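PDB 5ERE: extracellular ligand-binding receptor from Desulfohalobium retbaense DSM 5692, which probably serves as a sensory receptor, binding 2-oxo-4-methylpentanoic acid in its periplasmic-binding-protein region and cytosine in its Cache-like sensor region. Local coordinates for residues 2-7 with 36-41; 121-126 with 179-184; 128-133 with 154-159. All coordinates share one frame; numbering follows the deposited sequence.

In the fold
Interactions 1 and 3 are alike in kind: each pairs two parallel strands of a beta-alpha-beta unit by a ladder of backbone hydrogen bonds, but in different sheets of the periplasmic-binding-protein region, with centres about 39 Å apart. Interaction 1 keeps an unbroken register, whereas interaction 3 takes up an extra residue in 154-159. Interaction 2 differs in chemistry, since a helix end and turn meet a strand mainly through apolar side chains, with the carboxylate of Glu180 at the margin. It adjoins interaction 3, their centres about 10 Å apart, because strands 129-134 and 181-185 are neighbours in one sheet. All three are partly buried: Val4, Val6, Leu123, Val183 and Val131 lie inside, while Glu37 and Asp125 are exposed.

Interaction 1 (2-7 with 36-41); sequences PVVGVI and FEIVFK
Val6, Val4 and Phe36 carry much of this strand pairing. Val6 reaches across with both branches. CG2, anti to the carbonyl carbon, meets the tip of Ile38, 3.6 Å from Ile38 CD1, while CG1 comes within 4.1 Å of Phe40 CD1. Val6 and Phe40 lie side by side, pointing the same way, and Ile38 CG2 sits over one face of the Phe40 ring toward its rim, so Ile38 touches both the valine and the aromatic ring.

Two residues earlier, on the same face, Val4 CG2 meets the Phe36 ring, 3.3 Å from Phe36 CD2. Phe36 has its CG in the crowded position between the backbone N and the carbonyl carbon (chi1 58°), which starts the ring off toward Val4. Ile38 CD1 lies at the edge of that ring, in its plane, and also 3.9 Å from Val4 CB.

The backbones pair in unbroken register, from Val3 opposite Glu37 to Ile7 opposite Lys41. The short strand axes are inclined by 25° and five hydrogen bonds link them, Val4 and Val6 each using both N and O. Val4 N donates to Glu37 O at 2.8 Å and almost straight (171° at the hydrogen), whereas Val39 N reaches Val4 O at 3.1 Å. On the other face, Val3 CG1 touches Val39 CG2 at 4.0 Å, and Val39 CG2 also approaches Gly5 CA.

Strand 37-42 is the outermost strand of a parallel five-stranded sheet, and 3-8 continues it inward to strand 64-70. Helix 15-32, the crossover between the paired strands, packs on Phe36, Ile38 and Phe40, while helix 254-271 meets Val4 and Phe36. Helix 47-60 lies against the other face, on Ile7 and Val39.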
loop_
_atom_site.group_PDB
_atom_site.type_symbol
_atom_site.label_atom_id
_atom_site.label_comp_id
_atom_site.label_asym_id
_atom_site.label_seq_id
_atom_site.Cartn_x
_atom_site.Cartn_y
_atom_site.Cartn_z
ATOM N N PRO A 2 -24.121 6.285 -29.537
ATOM C CA PRO A 2 -23.735 7.227 -28.475
ATOM C C PRO A 2 -22.367 7.888 -28.698
ATOM O O PRO A 2 -21.455 7.285 -29.257
ATOM C CB PRO A 2 -23.705 6.351 -27.226
ATOM C CG PRO A 2 -23.330 4.998 -27.733
ATOM C CD PRO A 2 -23.952 4.877 -29.118
ATOM N N VAL A 3 -22.248 9.127 -28.240
ATOM C CA VAL A 3 -21.010 9.884 -28.353
ATOM C C VAL A 3 -20.341 10.047 -27.001
ATOM O O VAL A 3 -20.962 10.490 -26.036
ATOM C CB VAL A 3 -21.281 11.257 -28.983
ATOM C CG1 VAL A 3 -20.043 12.151 -28.940
ATOM C CG2 VAL A 3 -21.755 11.066 -30.418
ATOM N N VAL A 4 -19.062 9.690 -26.942
ATOM C CA VAL A 4 -18.282 9.908 -25.736
ATOM C C VAL A 4 -17.311 11.080 -25.973
ATOM O O VAL A 4 -16.487 11.051 -26.892
ATOM C CB VAL A 4 -17.527 8.636 -25.308
ATOM C CG1 VAL A 4 -16.616 8.919 -24.084
ATOM C CG2 VAL A 4 -18.511 7.526 -24.985
ATOM N N GLY A 5 -17.444 12.123 -25.157
ATOM C CA GLY A 5 -16.501 13.232 -25.176
ATOM C C GLY A 5 -15.271 13.000 -24.286
ATOM O O GLY A 5 -15.391 12.554 -23.151
ATOM N N VAL A 6 -14.090 13.285 -24.821
ATOM C CA VAL A 6 -12.827 12.950 -24.171
ATOM C C VAL A 6 -11.915 14.193 -24.133
ATOM O O VAL A 6 -11.419 14.630 -25.170
ATOM C CB VAL A 6 -12.087 11.842 -24.892
ATOM C CG1 VAL A 6 -10.779 11.539 -24.159
ATOM C CG2 VAL A 6 -12.991 10.545 -25.068
ATOM N N ILE A 7 -11.740 14.747 -22.938
ATOM C CA ILE A 7 -11.036 16.012 -22.727
ATOM C C ILE A 7 -9.640 15.743 -22.204
ATOM O O ILE A 7 -9.472 15.263 -21.097
ATOM C CB ILE A 7 -11.786 16.912 -21.747
ATOM C CG1 ILE A 7 -13.240 16.993 -22.190
ATOM C CG2 ILE A 7 -11.127 18.292 -21.698
ATOM C CD1 ILE A 7 -14.200 17.778 -21.262
ATOM N N PHE A 36 -19.232 3.018 -29.629
ATOM C CA PHE A 36 -19.559 4.435 -29.501
ATOM C C PHE A 36 -18.610 5.280 -30.352
ATOM O O PHE A 36 -17.561 4.796 -30.776
ATOM C CB PHE A 36 -19.515 4.862 -28.030
ATOM C CG PHE A 36 -18.182 4.639 -27.353
ATOM C CD1 PHE A 36 -17.888 3.448 -26.703
ATOM C CD2 PHE A 36 -17.236 5.612 -27.365
ATOM C CE1 PHE A 36 -16.650 3.247 -26.079
ATOM C CE2 PHE A 36 -15.986 5.422 -26.725
ATOM C CZ PHE A 36 -15.706 4.245 -26.077
ATOM N N GLU A 37 -19.013 6.516 -30.639
ATOM C CA GLU A 37 -18.170 7.471 -31.348
ATOM C C GLU A 37 -17.428 8.357 -30.328
ATOM O O GLU A 37 -17.993 8.712 -29.289
ATOM C CB GLU A 37 -19.004 8.343 -32.289
ATOM C CG GLU A 37 -19.928 7.573 -33.212
ATOM C CD GLU A 37 -19.390 7.474 -34.618
ATOM O OE1 GLU A 37 -19.946 8.156 -35.508
ATOM O OE2 GLU A 37 -18.415 6.716 -34.829
ATOM N N ILE A 38 -16.184 8.701 -30.647
ATOM C CA ILE A 38 -15.356 9.575 -29.814
ATOM C C ILE A 38 -15.265 10.950 -30.424
ATOM O O ILE A 38 -15.099 11.066 -31.632
ATOM C CB ILE A 38 -13.925 9.034 -29.653
ATOM C CG1 ILE A 38 -13.907 7.815 -28.737
ATOM C CG2 ILE A 38 -13.001 10.080 -29.060
ATOM C CD1 ILE A 38 -14.247 8.109 -27.325
ATOM N N VAL A 39 -15.371 11.994 -29.606
ATOM C CA VAL A 39 -14.889 13.307 -30.022
ATOM C C VAL A 39 -13.903 13.834 -28.946
ATOM O O VAL A 39 -14.107 13.677 -27.746
ATOM C CB VAL A 39 -16.048 14.299 -30.289
ATOM C CG1 VAL A 39 -16.997 13.724 -31.359
ATOM C CG2 VAL A 39 -16.832 14.609 -29.044
ATOM N N PHE A 40 -12.799 14.387 -29.420
ATOM C CA PHE A 40 -11.718 14.830 -28.562
ATOM C C PHE A 40 -11.855 16.324 -28.366
ATOM O O PHE A 40 -12.225 17.040 -29.301
ATOM C CB PHE A 40 -10.366 14.511 -29.167
ATOM C CG PHE A 40 -10.041 13.057 -29.186
ATOM C CD1 PHE A 40 -9.618 12.423 -28.030
ATOM C CD2 PHE A 40 -10.155 12.330 -30.362
ATOM C CE1 PHE A 40 -9.319 11.091 -28.041
ATOM C CE2 PHE A 40 -9.828 10.989 -30.394
ATOM C CZ PHE A 40 -9.416 10.362 -29.234
ATOM N N LYS A 41 -11.607 16.774 -27.144
ATOM C CA LYS A 41 -11.517 18.202 -26.864
ATOM C C LYS A 41 -10.204 18.493 -26.120
ATOM O O LYS A 41 -9.625 17.618 -25.445
ATOM C CB LYS A 41 -12.718 18.689 -26.045
ATOM C CG LYS A 41 -14.097 18.485 -26.719
ATOM C CD LYS A 41 -14.258 19.369 -27.945
ATOM C CE LYS A 41 -15.632 19.171 -28.579
ATOM N NZ LYS A 41 -15.651 19.639 -29.989
#

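Interaction 2 (121-126 with 179-184); sequences AYLTDF and SEALVL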
loop_
_atom_site.group_PDB
_atom_site.type_symbol
_atom_site.label_atom_id
_atom_site.label_comp_id
_atom_site.label_asym_id
_atom_site.label_seq_id
_atom_site.Cartn_x
_atom_site.Cartn_y
_atom_site.Cartn_z
ATOM N N ALA A 121 7.120 3.738 2.434
ATOM C CA ALA A 121 7.959 2.631 2.899
ATOM C C ALA A 121 9.404 2.854 2.520
ATOM O O ALA A 121 10.302 2.359 3.186
ATOM C CB ALA A 121 7.494 1.281 2.330
ATOM N N TYR A 122 9.611 3.549 1.407
ATOM C CA TYR A 122 10.954 3.885 0.946
ATOM C C TYR A 122 11.460 5.144 1.659
ATOM O O TYR A 122 12.583 5.171 2.154
ATOM C CB TYR A 122 10.944 4.094 -0.565
ATOM C CG TYR A 122 12.289 4.400 -1.170
ATOM C CD1 TYR A 122 13.285 3.431 -1.202
ATOM C CD2 TYR A 122 12.559 5.640 -1.737
ATOM C CE1 TYR A 122 14.520 3.685 -1.762
ATOM C CE2 TYR A 122 13.806 5.916 -2.290
ATOM C CZ TYR A 122 14.782 4.925 -2.301
ATOM O OH TYR A 122 16.023 5.147 -2.853
ATOM N N LEU A 123 10.609 6.166 1.704
ATOM C CA LEU A 123 11.006 7.512 2.147
ATOM C C LEU A 123 11.346 7.560 3.634
ATOM O O LEU A 123 11.990 8.508 4.106
ATOM C CB LEU A 123 9.895 8.543 1.858
ATOM C CG LEU A 123 9.706 9.034 0.418
ATOM C CD1 LEU A 123 8.648 10.140 0.314
ATOM C CD2 LEU A 123 11.016 9.504 -0.157
ATOM N N THR A 124 10.910 6.551 4.374
ATOM C CA THR A 124 11.042 6.577 5.815
ATOM C C THR A 124 12.526 6.426 6.246
ATOM O O THR A 124 12.872 6.788 7.351
ATOM C CB THR A 124 10.118 5.491 6.464
ATOM O OG1 THR A 124 9.963 5.744 7.866
ATOM C CG2 THR A 124 10.628 4.077 6.229
ATOM N N ASP A 125 13.398 5.961 5.350
ATOM C CA ASP A 125 14.825 5.822 5.655
ATOM C C ASP A 125 15.643 7.055 5.254
ATOM O O ASP A 125 16.869 6.983 5.120
ATOM C CB ASP A 125 15.385 4.588 4.959
ATOM C CG ASP A 125 14.748 3.309 5.462
ATOM O OD1 ASP A 125 14.410 3.260 6.665
ATOM O OD2 ASP A 125 14.580 2.370 4.651
ATOM N N PHE A 126 14.948 8.171 5.053
ATOM C CA PHE A 126 15.575 9.444 4.715
ATOM C C PHE A 126 15.153 10.487 5.736
ATOM O O PHE A 126 13.957 10.729 5.913
ATOM C CB PHE A 126 15.184 9.896 3.313
ATOM C CG PHE A 126 15.635 8.968 2.224
ATOM C CD1 PHE A 126 14.862 7.864 1.853
ATOM C CD2 PHE A 126 16.825 9.195 1.562
ATOM C CE1 PHE A 126 15.285 7.026 0.851
ATOM C CE2 PHE A 126 17.248 8.355 0.561
ATOM C CZ PHE A 126 16.472 7.268 0.198
ATOM N N SER A 179 19.093 18.238 1.271
ATOM C CA SER A 179 18.131 17.163 1.382
ATOM C C SER A 179 18.810 15.842 1.066
ATOM O O SER A 179 19.805 15.785 0.342
ATOM C CB SER A 179 16.934 17.400 0.454
ATOM O OG SER A 179 17.321 17.371 -0.910
ATOM N N GLU A 180 18.254 14.788 1.638
ATOM C CA GLU A 180 18.702 13.426 1.429
ATOM C C GLU A 180 17.940 12.780 0.255
ATOM O O GLU A 180 18.490 12.001 -0.530
ATOM C CB GLU A 180 18.477 12.642 2.716
ATOM C CG GLU A 180 19.648 11.842 3.214
ATOM C CD GLU A 180 19.408 11.348 4.623
ATOM O OE1 GLU A 180 19.027 10.167 4.789
ATOM O OE2 GLU A 180 19.588 12.158 5.561
ATOM N N ALA A 181 16.660 13.101 0.148
ATOM C CA ALA A 181 15.883 12.648 -0.998
ATOM C C ALA A 181 15.092 13.818 -1.556
ATOM O O ALA A 181 14.502 14.600 -0.804
ATOM C CB ALA A 181 14.978 11.491 -0.610
ATOM N N LEU A 182 15.116 13.947 -2.879
ATOM C CA LEU A 182 14.305 14.940 -3.575
ATOM C C LEU A 182 13.138 14.266 -4.302
ATOM O O LEU A 182 13.347 13.611 -5.311
ATOM C CB LEU A 182 15.141 15.713 -4.587
ATOM C CG LEU A 182 14.426 16.771 -5.447
ATOM C CD1 LEU A 182 13.625 17.752 -4.609
ATOM C CD2 LEU A 182 15.428 17.521 -6.335
ATOM N N VAL A 183 11.934 14.482 -3.793
ATOM C CA VAL A 183 10.710 13.981 -4.388
ATOM C C VAL A 183 10.129 14.920 -5.440
ATOM O O VAL A 183 9.705 16.039 -5.139
ATOM C CB VAL A 183 9.659 13.738 -3.301
ATOM C CG1 VAL A 183 8.226 13.549 -3.920
ATOM C CG2 VAL A 183 10.076 12.539 -2.488
ATOM N N LEU A 184 10.074 14.436 -6.673
ATOM C CA LEU A 184 9.505 15.194 -7.778
ATOM C C LEU A 184 8.073 14.789 -8.119
ATOM O O LEU A 184 7.854 13.689 -8.629
ATOM C CB LEU A 184 10.379 15.009 -8.995
ATOM C CG LEU A 184 11.844 15.319 -8.681
ATOM C CD1 LEU A 184 12.626 15.003 -9.899
ATOM C CD2 LEU A 184 12.054 16.799 -8.253
#
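The methyl of Ala181 lies over one face of the Phe126 ring, its CB 4.0 Å from the ring centroid and 24° off the ring normal, a CH-pi contact displaced toward the rim at Phe126 CG and CD2. Phe126 CG stands beside its backbone N, anti to the carbonyl carbon (chi1 -63°), and from there the ring extends to the strand. Glu180 CB adds a contact at the ring edge, in plane, 4.0 Å from Phe126 CD2. Phe126 CE1 in turn sits over one face of the Tyr122 ring, toward its rim.

Leu123 supplies the second patch. Both its methyls rest on one branch of Val183, CD2 at 3.9 Å and CD1 at 4.0 Å from Val183 CG2, the two side chains crossing obliquely. A type I turn from Leu123 to Phe126, closed by Phe126 N to Leu123 O at 3.1 Å, connects the two contributing residues.

Glu180 runs extended beyond CG, bringing OE1 to 3.5 Å from Phe126 CA; the same oxygen makes a weak hydrogen bond to Glu127 N. With no hydrogen bond between the segments, the contact rests mainly on apolar and CH-pi packing, so it is likely to depend more on shape than on directed bonds.

Interaction 3 (128-133 with 154-159); sequences RIAVLA and VVAAQE
Ile129 and Val154 open a parallel ladder of strands inclined by only 12°, in which Val155 N bonds to Ile129 O at 3.0 Å and Gln158 N to Val131 O at 2.8 Å. The register slips by one along it: Ile129 faces Val154, but Val131 faces Ala157. Val155 is the extra residue of a beta bulge, with a psi of -2° that departs from extended geometry. Ala156 N is buried there without a partner, although Ala156 O still accepts Val131 N.

The bulge turns Val155 toward Arg128, and the two side chains cross at about a right angle. Arg128 bends at chi2 and chi3, which brings NE beside Val155; the guanidinium lies across it, with Val155 CB over one face of the flat group. Val155 CG1 makes the closest touch, 3.4 Å from Arg128 NH2 and 3.6 Å from Arg128 NE. An alanine in place of Arg128 would probably leave Val155 CG1 and CB without the guanidinium that lies across them, opening a gap on that side of the bulge.

Further along, Leu132 CD1 reaches Gln158, 3.7 Å from Gln158 CB and 3.5 Å from Gln158 O. The Gln158 chain bends at chi2 and its end leads off to Gln170 and Thr173 of helix 168-175. Ala130 and Ala156 bring only methyls to the same face, CB to CB at 4.3 Å.

On the opposite face, Val131 packs on Leu146, and Ala133 and Glu159 on Ile143, all in helix 137-149. That helix joins the two strands, so the pairing closes a beta-alpha-beta crossover within the sheet of a periplasmic-binding-protein fold, with strand 181-185 on the other side of 129-134.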
loop_
_atom_site.group_PDB
_atom_site.type_symbol
_atom_site.label_atom_id
_atom_site.label_comp_id
_atom_site.label_asym_id
_atom_site.label_seq_id
_atom_site.Cartn_x
_atom_site.Cartn_y
_atom_site.Cartn_z
ATOM N N ARG A 128 16.184 13.747 5.715
ATOM C CA ARG A 128 15.990 15.051 5.062
ATOM C C ARG A 128 15.314 14.901 3.687
ATOM O O ARG A 128 15.943 14.438 2.729
ATOM C CB ARG A 128 17.328 15.799 4.893
ATOM C CG ARG A 128 18.180 15.927 6.153
ATOM C CD ARG A 128 18.840 17.305 6.237
ATOM N NE ARG A 128 17.935 18.252 6.873
ATOM C CZ ARG A 128 18.061 19.569 6.831
ATOM N NH1 ARG A 128 19.068 20.127 6.174
ATOM N NH2 ARG A 128 17.168 20.328 7.446
ATOM N N ILE A 129 14.069 15.364 3.584
ATOM C CA ILE A 129 13.254 15.190 2.364
ATOM C C ILE A 129 12.812 16.496 1.711
ATOM O O ILE A 129 12.048 17.253 2.302
ATOM C CB ILE A 129 11.953 14.379 2.662
ATOM C CG1 ILE A 129 12.274 12.937 3.051
ATOM C CG2 ILE A 129 10.996 14.389 1.439
ATOM C CD1 ILE A 129 11.082 12.187 3.720
ATOM N N ALA A 130 13.225 16.729 0.468
ATOM C CA ALA A 130 12.708 17.878 -0.284
ATOM C C ALA A 130 11.670 17.426 -1.323
ATOM O O ALA A 130 11.796 16.344 -1.913
ATOM C CB ALA A 130 13.847 18.637 -0.960
ATOM N N VAL A 131 10.641 18.254 -1.511
ATOM C CA VAL A 131 9.649 18.056 -2.557
ATOM C C VAL A 131 9.628 19.249 -3.510
ATOM O O VAL A 131 9.514 20.390 -3.081
ATOM C CB VAL A 131 8.229 17.866 -1.974
ATOM C CG1 VAL A 131 7.215 17.321 -3.067
ATOM C CG2 VAL A 131 8.277 16.950 -0.799
ATOM N N LEU A 132 9.756 18.961 -4.798
ATOM C CA LEU A 132 9.431 19.900 -5.862
ATOM C C LEU A 132 8.227 19.367 -6.667
ATOM O O LEU A 132 8.343 18.309 -7.318
ATOM C CB LEU A 132 10.641 20.099 -6.772
ATOM C CG LEU A 132 10.551 21.136 -7.901
ATOM C CD1 LEU A 132 10.042 22.497 -7.419
ATOM C CD2 LEU A 132 11.920 21.294 -8.534
ATOM N N ALA A 133 7.092 20.079 -6.615
ATOM C CA ALA A 133 5.841 19.576 -7.206
ATOM C C ALA A 133 5.187 20.551 -8.182
ATOM O O ALA A 133 5.178 21.767 -7.981
ATOM C CB ALA A 133 4.851 19.233 -6.110
ATOM N N VAL A 154 10.491 16.480 6.293
ATOM C CA VAL A 154 10.245 17.326 5.130
ATOM C C VAL A 154 10.827 18.721 5.383
ATOM O O VAL A 154 10.305 19.480 6.203
ATOM C CB VAL A 154 8.730 17.412 4.794
ATOM C CG1 VAL A 154 8.458 18.516 3.783
ATOM C CG2 VAL A 154 8.201 16.054 4.242
ATOM N N VAL A 155 11.903 19.043 4.665
ATOM C CA VAL A 155 12.687 20.261 4.920
ATOM C C VAL A 155 12.441 21.370 3.883
ATOM O O VAL A 155 12.986 22.471 3.992
ATOM C CB VAL A 155 14.207 19.931 4.968
ATOM C CG1 VAL A 155 14.475 18.839 5.988
ATOM C CG2 VAL A 155 14.767 19.519 3.590
ATOM N N ALA A 156 11.605 21.083 2.889
ATOM C CA ALA A 156 11.342 22.014 1.798
ATOM C C ALA A 156 10.199 21.503 0.917
ATOM O O ALA A 156 10.154 20.319 0.601
ATOM C CB ALA A 156 12.590 22.218 0.963
ATOM N N ALA A 157 9.298 22.404 0.530
ATOM C CA ALA A 157 8.140 22.068 -0.296
ATOM C C ALA A 157 7.940 23.157 -1.350
ATOM O O ALA A 157 7.295 24.171 -1.086
ATOM C CB ALA A 157 6.894 21.919 0.563
ATOM N N GLN A 158 8.513 22.932 -2.531
ATOM C CA GLN A 158 8.542 23.922 -3.601
ATOM C C GLN A 158 7.616 23.513 -4.750
ATOM O O GLN A 158 7.497 22.333 -5.061
ATOM C CB GLN A 158 9.970 24.094 -4.124
ATOM C CG GLN A 158 10.957 24.701 -3.117
ATOM C CD GLN A 158 10.588 26.136 -2.739
ATOM O OE1 GLN A 158 10.773 27.061 -3.531
ATOM N NE2 GLN A 158 10.033 26.317 -1.539
ATOM N N GLU A 159 6.969 24.494 -5.372
ATOM C CA GLU A 159 6.104 24.260 -6.521
ATOM C C GLU A 159 6.721 24.817 -7.803
ATOM O O GLU A 159 7.641 25.638 -7.751
ATOM C CB GLU A 159 4.735 24.886 -6.276
ATOM C CG GLU A 159 3.977 24.247 -5.107
ATOM C CD GLU A 159 2.676 24.963 -4.763
ATOM O OE1 GLU A 159 2.474 26.111 -5.229
ATOM O OE2 GLU A 159 1.868 24.375 -4.007
#